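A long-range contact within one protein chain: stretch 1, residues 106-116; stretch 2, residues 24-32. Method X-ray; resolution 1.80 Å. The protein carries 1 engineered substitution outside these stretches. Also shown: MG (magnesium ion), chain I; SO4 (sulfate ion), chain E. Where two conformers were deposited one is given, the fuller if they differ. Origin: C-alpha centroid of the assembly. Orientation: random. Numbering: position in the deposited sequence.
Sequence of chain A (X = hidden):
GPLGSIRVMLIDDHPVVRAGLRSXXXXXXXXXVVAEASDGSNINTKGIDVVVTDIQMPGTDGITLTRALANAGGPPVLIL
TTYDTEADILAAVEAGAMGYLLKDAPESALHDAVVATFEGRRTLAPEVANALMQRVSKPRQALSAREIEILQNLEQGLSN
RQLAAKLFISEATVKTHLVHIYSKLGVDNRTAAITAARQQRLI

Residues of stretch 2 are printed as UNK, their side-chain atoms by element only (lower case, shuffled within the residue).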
ATOM      1  N   PRO A 106       5.592 -15.092  14.168  1.00 15.55           N
ATOM      2  CA  PRO A 106       6.271 -16.261  14.766  1.00 15.14           C
ATOM      3  C   PRO A 106       7.068 -17.049  13.713  1.00 14.92           C
ATOM      4  O   PRO A 106       6.596 -17.212  12.560  1.00 14.46           O
ATOM      5  CB  PRO A 106       5.102 -17.091  15.284  1.00 16.37           C
ATOM      6  CG  PRO A 106       4.006 -16.095  15.530  1.00 17.29           C
ATOM      7  CD  PRO A 106       4.132 -15.142  14.391  1.00 16.92           C
ATOM      8  N   GLU A 107       8.233 -17.551  14.074  1.00 13.65           N
ATOM      9  CA  GLU A 107       9.044 -18.304  13.070  1.00 14.51           C
ATOM     10  C   GLU A 107       8.286 -19.455  12.452  1.00 12.87           C
ATOM     11  O   GLU A 107       8.413 -19.720  11.251  1.00 12.65           O
ATOM     12  CB  GLU A 107      10.369 -18.778  13.661  1.00 14.41           C
ATOM     13  CG  GLU A 107      11.192 -17.574  14.153  1.00 15.61           C
ATOM     14  CD  GLU A 107      12.591 -17.911  14.595  1.00 17.34           C
ATOM     15  OE1 GLU A 107      12.962 -19.075  14.490  1.00 19.67           O
ATOM     16  OE2 GLU A 107      13.304 -16.997  15.074  1.00 20.83           O
ATOM     17  N   SER A 108       7.464 -20.141  13.248  1.00 12.72           N
ATOM     18  CA  SER A 108       6.678 -21.248  12.750  1.00 12.60           C
ATOM     19  C   SER A 108       5.698 -20.794  11.648  1.00 12.54           C
ATOM     20  O   SER A 108       5.343 -21.557  10.732  1.00 12.36           O
ATOM     21  CB  SER A 108       5.898 -21.914  13.899  1.00 14.45           C
ATOM     22  OG  SER A 108       5.014 -20.972  14.516  1.00 14.68           O
ATOM     23  N   ALA A 109       5.197 -19.601  11.814  1.00 11.95           N
ATOM     24  CA  ALA A 109       4.283 -18.990  10.815  1.00 12.33           C
ATOM     25  C   ALA A 109       5.006 -18.657   9.521  1.00 10.76           C
ATOM     26  O   ALA A 109       4.435 -18.837   8.431  1.00 11.27           O
ATOM     27  CB  ALA A 109       3.590 -17.753  11.370  1.00 12.70           C
ATOM     28  N   LEU A 110       6.246 -18.229   9.611  1.00 11.32           N
ATOM     29  CA  LEU A 110       7.044 -18.011   8.404  1.00 11.99           C
ATOM     30  C   LEU A 110       7.292 -19.357   7.701  1.00 11.71           C
ATOM     31  O   LEU A 110       7.121 -19.457   6.512  1.00 10.57           O
ATOM     32  CB  LEU A 110       8.368 -17.331   8.711  1.00 12.21           C
ATOM     33  CG  LEU A 110       9.279 -17.139   7.515  1.00 13.86           C
ATOM     34  CD1 LEU A 110       8.570 -16.363   6.399  1.00 15.18           C
ATOM     35  CD2 LEU A 110      10.493 -16.375   7.981  1.00 14.93           C
ATOM     36  N   HIS A 111       7.658 -20.396   8.462  1.00 12.04           N
ATOM     37  CA  HIS A 111       7.816 -21.724   7.892  1.00 11.85           C
ATOM     38  C   HIS A 111       6.558 -22.181   7.202  1.00 11.20           C
ATOM     39  O   HIS A 111       6.571 -22.623   6.053  1.00  9.97           O
ATOM     40  CB  HIS A 111       8.213 -22.736   9.000  1.00 13.03           C
ATOM     41  CG  HIS A 111       8.069 -24.153   8.571  1.00 14.93           C
ATOM     42  ND1 HIS A 111       6.858 -24.828   8.645  1.00 16.32           N
ATOM     43  CD2 HIS A 111       8.949 -25.017   8.015  1.00 14.96           C
ATOM     44  CE1 HIS A 111       7.003 -26.035   8.123  1.00 16.48           C
ATOM     45  NE2 HIS A 111       8.268 -26.180   7.766  1.00 16.01           N
ATOM     46  N   ASP A 112       5.420 -22.080   7.898  1.00 11.30           N
ATOM     47  CA  ASP A 112       4.188 -22.528   7.341  1.00 11.66           C
ATOM     48  C   ASP A 112       3.771 -21.744   6.090  1.00 11.28           C
ATOM     49  O   ASP A 112       3.171 -22.340   5.157  1.00 11.48           O
ATOM     50  CB  ASP A 112       3.086 -22.421   8.389  1.00 12.42           C
ATOM     51  CG  ASP A 112       3.262 -23.459   9.521  1.00 14.84           C
ATOM     52  OD1 ASP A 112       4.229 -24.283   9.500  1.00 14.61           O
ATOM     53  OD2 ASP A 112       2.435 -23.415  10.496  1.00 15.59           O
ATOM     54  N   ALA A 113       4.051 -20.440   6.098  1.00 10.86           N
ATOM     55  CA  ALA A 113       3.799 -19.581   4.904  1.00 10.73           C
ATOM     56  C   ALA A 113       4.648 -19.981   3.696  1.00 10.47           C
ATOM     57  O   ALA A 113       4.156 -20.039   2.563  1.00 10.12           O
ATOM     58  CB  ALA A 113       3.993 -18.116   5.222  1.00 10.97           C
ATOM     59  N   VAL A 114       5.903 -20.323   3.939  1.00 10.31           N
ATOM     60  CA  VAL A 114       6.733 -20.843   2.846  1.00 10.11           C
ATOM     61  C   VAL A 114       6.212 -22.154   2.296  1.00 11.06           C
ATOM     62  O   VAL A 114       6.089 -22.357   1.059  1.00 10.40           O
ATOM     63  CB  VAL A 114       8.202 -20.944   3.255  1.00  9.93           C
ATOM     64  CG1 VAL A 114       9.012 -21.630   2.176  1.00 10.46           C
ATOM     65  CG2 VAL A 114       8.765 -19.538   3.547  1.00  9.54           C
ATOM     66  N   VAL A 115       5.852 -23.066   3.162  1.00 11.06           N
ATOM     67  CA  VAL A 115       5.309 -24.312   2.679  1.00 11.51           C
ATOM     68  C   VAL A 115       4.016 -24.139   1.923  1.00 11.30           C
ATOM     69  O   VAL A 115       3.809 -24.730   0.862  1.00 12.00           O
ATOM     70  CB  VAL A 115       5.110 -25.318   3.867  1.00 11.87           C
ATOM     71  CG1 VAL A 115       4.327 -26.529   3.388  1.00 12.94           C
ATOM     72  CG2 VAL A 115       6.454 -25.726   4.476  1.00 12.94           C
ATOM     73  N   ALA A 116       3.104 -23.328   2.451  1.00 10.75           N
ATOM     74  CA  ALA A 116       1.811 -23.055   1.794  1.00 11.17           C
ATOM     75  C   ALA A 116       1.993 -22.462   0.423  1.00 10.54           C
ATOM     76  O   ALA A 116       1.369 -22.868  -0.529  1.00 11.55           O
ATOM     77  CB  ALA A 116       1.006 -22.092   2.623  1.00 11.75           C
ATOM     78  N   UNK A  24      16.549 -17.299   9.945  1.00 13.25           N
ATOM     79  CA  UNK A  24      15.321 -17.976  10.317  1.00 12.74           C
ATOM     80  C   UNK A  24      14.905 -19.022   9.293  1.00 11.74           C
ATOM     81  O   UNK A  24      14.568 -20.172   9.633  1.00 11.82           O
ATOM     82  c   UNK A  24      13.571 -14.839  11.707  1.00 15.86           C
ATOM     83  c   UNK A  24      14.430 -16.079  11.709  1.00 14.19           C
ATOM     84  c   UNK A  24      14.168 -17.000  10.519  1.00 13.53           C
ATOM     85  c   UNK A  24      12.892 -17.785  10.741  1.00 13.97           C
ATOM     86  N   UNK A  25      14.858 -18.642   8.026  1.00 10.74           N
ATOM     87  CA  UNK A  25      14.468 -19.590   7.005  1.00 11.38           C
ATOM     88  C   UNK A  25      15.364 -20.836   6.961  1.00 11.75           C
ATOM     89  O   UNK A  25      14.857 -21.982   6.897  1.00 11.24           O
ATOM     90  c   UNK A  25      13.614 -16.920   4.299  1.00 12.25           C
ATOM     91  c   UNK A  25      11.967 -18.509   5.255  1.00 13.40           C
ATOM     92  c   UNK A  25      14.433 -18.903   5.623  1.00 11.23           C
ATOM     93  c   UNK A  25      13.321 -17.853   5.447  1.00 12.11           C
ATOM     94  N   UNK A  26      16.684 -20.599   6.997  1.00 12.69           N
ATOM     95  CA  UNK A  26      17.671 -21.698   6.890  1.00 14.28           C
ATOM     96  C   UNK A  26      17.616 -22.583   8.128  1.00 15.85           C
ATOM     97  O   UNK A  26      17.939 -23.788   8.043  1.00 17.32           O
ATOM     98  c   UNK A  26      19.436 -20.942   5.218  1.00 17.52           C
ATOM     99  o   UNK A  26      18.945 -21.677   4.297  1.00 19.20           O
ATOM    100  o   UNK A  26      20.297 -20.072   4.989  1.00 18.30           O
ATOM    101  c   UNK A  26      19.079 -21.137   6.680  1.00 15.71           C
ATOM    102  N   UNK A  27      17.120 -22.041   9.244  1.00 14.39           N
ATOM    103  CA  UNK A  27      17.042 -22.833  10.469  1.00 15.35           C
ATOM    104  C   UNK A  27      16.054 -23.998  10.386  1.00 15.83           C
ATOM    105  O   UNK A  27      16.155 -24.916  11.218  1.00 16.38           O
ATOM    106  o   UNK A  27      15.380 -21.628  11.740  1.00 15.78           O
ATOM    107  c   UNK A  27      16.736 -21.975  11.693  1.00 15.59           C
ATOM    108  N   UNK A  28      15.079 -23.963   9.469  1.00 14.03           N
ATOM    109  CA  UNK A  28      14.188 -25.080   9.236  1.00 14.79           C
ATOM    110  C   UNK A  28      14.780 -26.155   8.355  1.00 16.75           C
ATOM    111  O   UNK A  28      15.319 -25.879   7.305  1.00 15.72           O
ATOM    112  c   UNK A  28      11.337 -24.350  10.698  1.00 16.11           C
ATOM    113  c   UNK A  28      10.695 -23.556  11.648  1.00 16.35           C
ATOM    114  c   UNK A  28      11.521 -21.588  10.555  1.00 16.13           C
ATOM    115  c   UNK A  28      12.088 -23.770   9.679  1.00 14.87           C
ATOM    116  c   UNK A  28      10.781 -22.186  11.562  1.00 16.87           C
ATOM    117  c   UNK A  28      12.174 -22.384   9.617  1.00 15.77           C
ATOM    118  c   UNK A  28      12.835 -24.623   8.696  1.00 14.25           C
ATOM    119  N   UNK A  29      14.633 -27.409   8.766  1.00 19.34           N
ATOM    120  CA  UNK A  29      15.205 -28.548   8.029  0.50 20.65           C
ATOM    121  C   UNK A  29      14.680 -28.715   6.611  1.00 20.33           C
ATOM    122  O   UNK A  29      15.289 -29.414   5.786  1.00 23.00           O
ATOM    123  c   UNK A  29      15.673 -29.911  10.126  0.50 25.55           C
ATOM    124  c   UNK A  29      14.946 -29.857   8.794  0.50 22.96           C
ATOM    125  o   UNK A  29      15.152 -30.554  11.070  0.50 30.99           O
ATOM    126  o   UNK A  29      16.766 -29.321  10.237  0.50 29.53           O
ATOM    127  N   UNK A  30      13.534 -28.095   6.300  1.00 16.33           N
ATOM    128  CA  UNK A  30      12.864 -28.253   5.027  1.00 14.62           C
ATOM    129  C   UNK A  30      12.860 -27.017   4.134  1.00 12.60           C
ATOM    130  O   UNK A  30      12.143 -27.003   3.139  1.00 12.26           O
ATOM    131  o   UNK A  30       9.325 -28.099   6.044  1.00 20.69           O
ATOM    132  c   UNK A  30      10.570 -27.903   6.077  1.00 18.66           C
ATOM    133  o   UNK A  30      11.125 -27.051   6.832  1.00 17.06           O
ATOM    134  c   UNK A  30      11.432 -28.771   5.191  1.00 16.18           C
ATOM    135  N   UNK A  31      13.649 -26.032   4.530  1.00 12.15           N
ATOM    136  CA  UNK A  31      13.839 -24.808   3.787  1.00 11.76           C
ATOM    137  C   UNK A  31      15.300 -24.474   3.637  1.00 11.60           C
ATOM    138  O   UNK A  31      16.072 -24.428   4.620  1.00 12.59           O
ATOM    139  c   UNK A  31      10.783 -22.932   5.367  1.00 13.10           C
ATOM    140  c   UNK A  31      13.363 -22.313   3.665  1.00 12.32           C
ATOM    141  c   UNK A  31      11.590 -23.935   4.558  1.00 12.15           C
ATOM    142  c   UNK A  31      13.083 -23.628   4.454  1.00 11.52           C
ATOM    143  N   UNK A  32      15.671 -24.090   2.432  1.00 11.40           N
ATOM    144  CA  UNK A  32      17.016 -23.656   2.140  1.00 13.18           C
ATOM    145  C   UNK A  32      16.982 -22.371   1.305  1.00 11.51           C
ATOM    146  O   UNK A  32      16.361 -22.356   0.245  1.00 11.80           O
ATOM    147  c   UNK A  32      19.197 -24.181   1.059  1.00 19.30           C
ATOM    148  c   UNK A  32      17.814 -24.700   1.332  1.00 16.14           C
ATOM    149  o   UNK A  32      17.985 -25.889   2.097  1.00 23.16           O
TER
HETATM  150 MG    MG I 207      17.450 -25.448   6.181  1.00 20.35          MG
HETATM  151  S   SO4 E 203       8.157 -19.177  17.302  1.00 25.56           S
HETATM  152  O1  SO4 E 203       8.619 -17.768  16.903  1.00 21.27           O
HETATM  153  O2  SO4 E 203       9.195 -19.697  18.264  1.00 25.42           O
HETATM  154  O3  SO4 E 203       8.027 -20.190  16.197  1.00 17.76           O
HETATM  155  O4  SO4 E 203       6.812 -19.315  17.942  1.00 24.61           O
HETATM  156  O   HOH W   1      15.489 -19.703  13.824  1.00 19.96           O
HETATM  157  O   HOH W   2      17.174 -27.306   4.578  1.00 30.67           O
HETATM  158  O   HOH W   3      18.663 -26.865   7.461  1.00 25.58           O

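Position 24 lies in a helix that begins earlier in the chain. Its side chain holds four carbons, forked at the first, with one arm two carbons long, and it rests near Leu110 and the carboxylate of Glu107; this is isoleucine. Ile24 directs its CA-to-CB bond toward the helix of residues 107-116: CG2 lies 3.9 Å from Leu110 CD2, and CG1 lies 3.7 Å from the carboxylate oxygen Glu107 OE2.

Position 25 also carries four carbons, but here the fork comes at the second, and a terminal carbon lies near Leu110 and Val114, so the residue is leucine. The CA-to-CB bond of Leu25 points sideways, yet the end of the side chain comes nearer to the other helix, and CD2 sits 3.8 Å from both Leu110 CD2 and Val114 CG2, one helical turn apart.

At position 26 two carbons, the second bearing two oxygens, give a short carboxylate: aspartate. Asp26 is out of reach of stretch 1, but its backbone O binds the magnesium ion at 2.5 Å.

Position 27 has one carbon followed by one oxygen, which is linked to Glu107 OE1 through a water; the pattern is that of serine. Ser27 OG donates a hydrogen bond to Ile24 O (2.7 Å) and accepts one from water 1 (2.8 Å from OG to the water oxygen). The same water donates to Glu107 OE1 at 2.7 Å, bridging two side chains whose closest oxygens, Ser27 OG and Glu107 OE1, are 4.5 Å apart.

Position 28 shows one carbon and then a ring of six carbons, without oxygen, one face of which is covered by His111 CB; it is therefore phenylalanine. Phe28 lays one ring face against the helix: His111 CB stands 3.6 Å from the ring centroid, 9° off the normal, in a CH-pi contact. The tip of the ring reaches the helix backbone, with CZ 3.4 Å from Glu107 O.

Position 29, again two carbons with two oxygens on the second, is aspartate. Asp29 makes no contact with stretch 1 and is exposed.

Position 30 has the same atoms, and one of its oxygens lies 2.8 Å from His111 NE2; it too is aspartate. His111 NE2 donates a hydrogen bond to Asp30 OD2, which lies near the plane of the imidazole. On the other side of that ring, His111 ND1 donates to Asp112 OD1 at 2.8 Å, so both ring nitrogens are engaged.

Position 31 repeats the four-carbon pattern forked at the first, with one two-carbon arm whose end reaches His111 and Val114: isoleucine. Ile31 CD1 packs 3.8 Å from His111 CD2 and 3.9 Å from Val114 CG1.

Position 32 bears one carbon carrying an oxygen and a methyl, hence threonine. Thr32 is out of reach of stretch 1.

The contact combines an apolar seam, in which Leu110 and Val114 meet Ile24, Leu25 and Ile31, with a histidine whose CB lies over the Phe28 ring and whose NE2 is hydrogen-bonded to Asp30. A type I turn from Phe28 to Ile31 brings these partners round His111, and magnesium ties the same segment together through the backbone oxygens of Asp26, Phe28 and Ile31. Together the stretches bury 508 Å².

Stretch 2 (24-32) ILDSFDDIT
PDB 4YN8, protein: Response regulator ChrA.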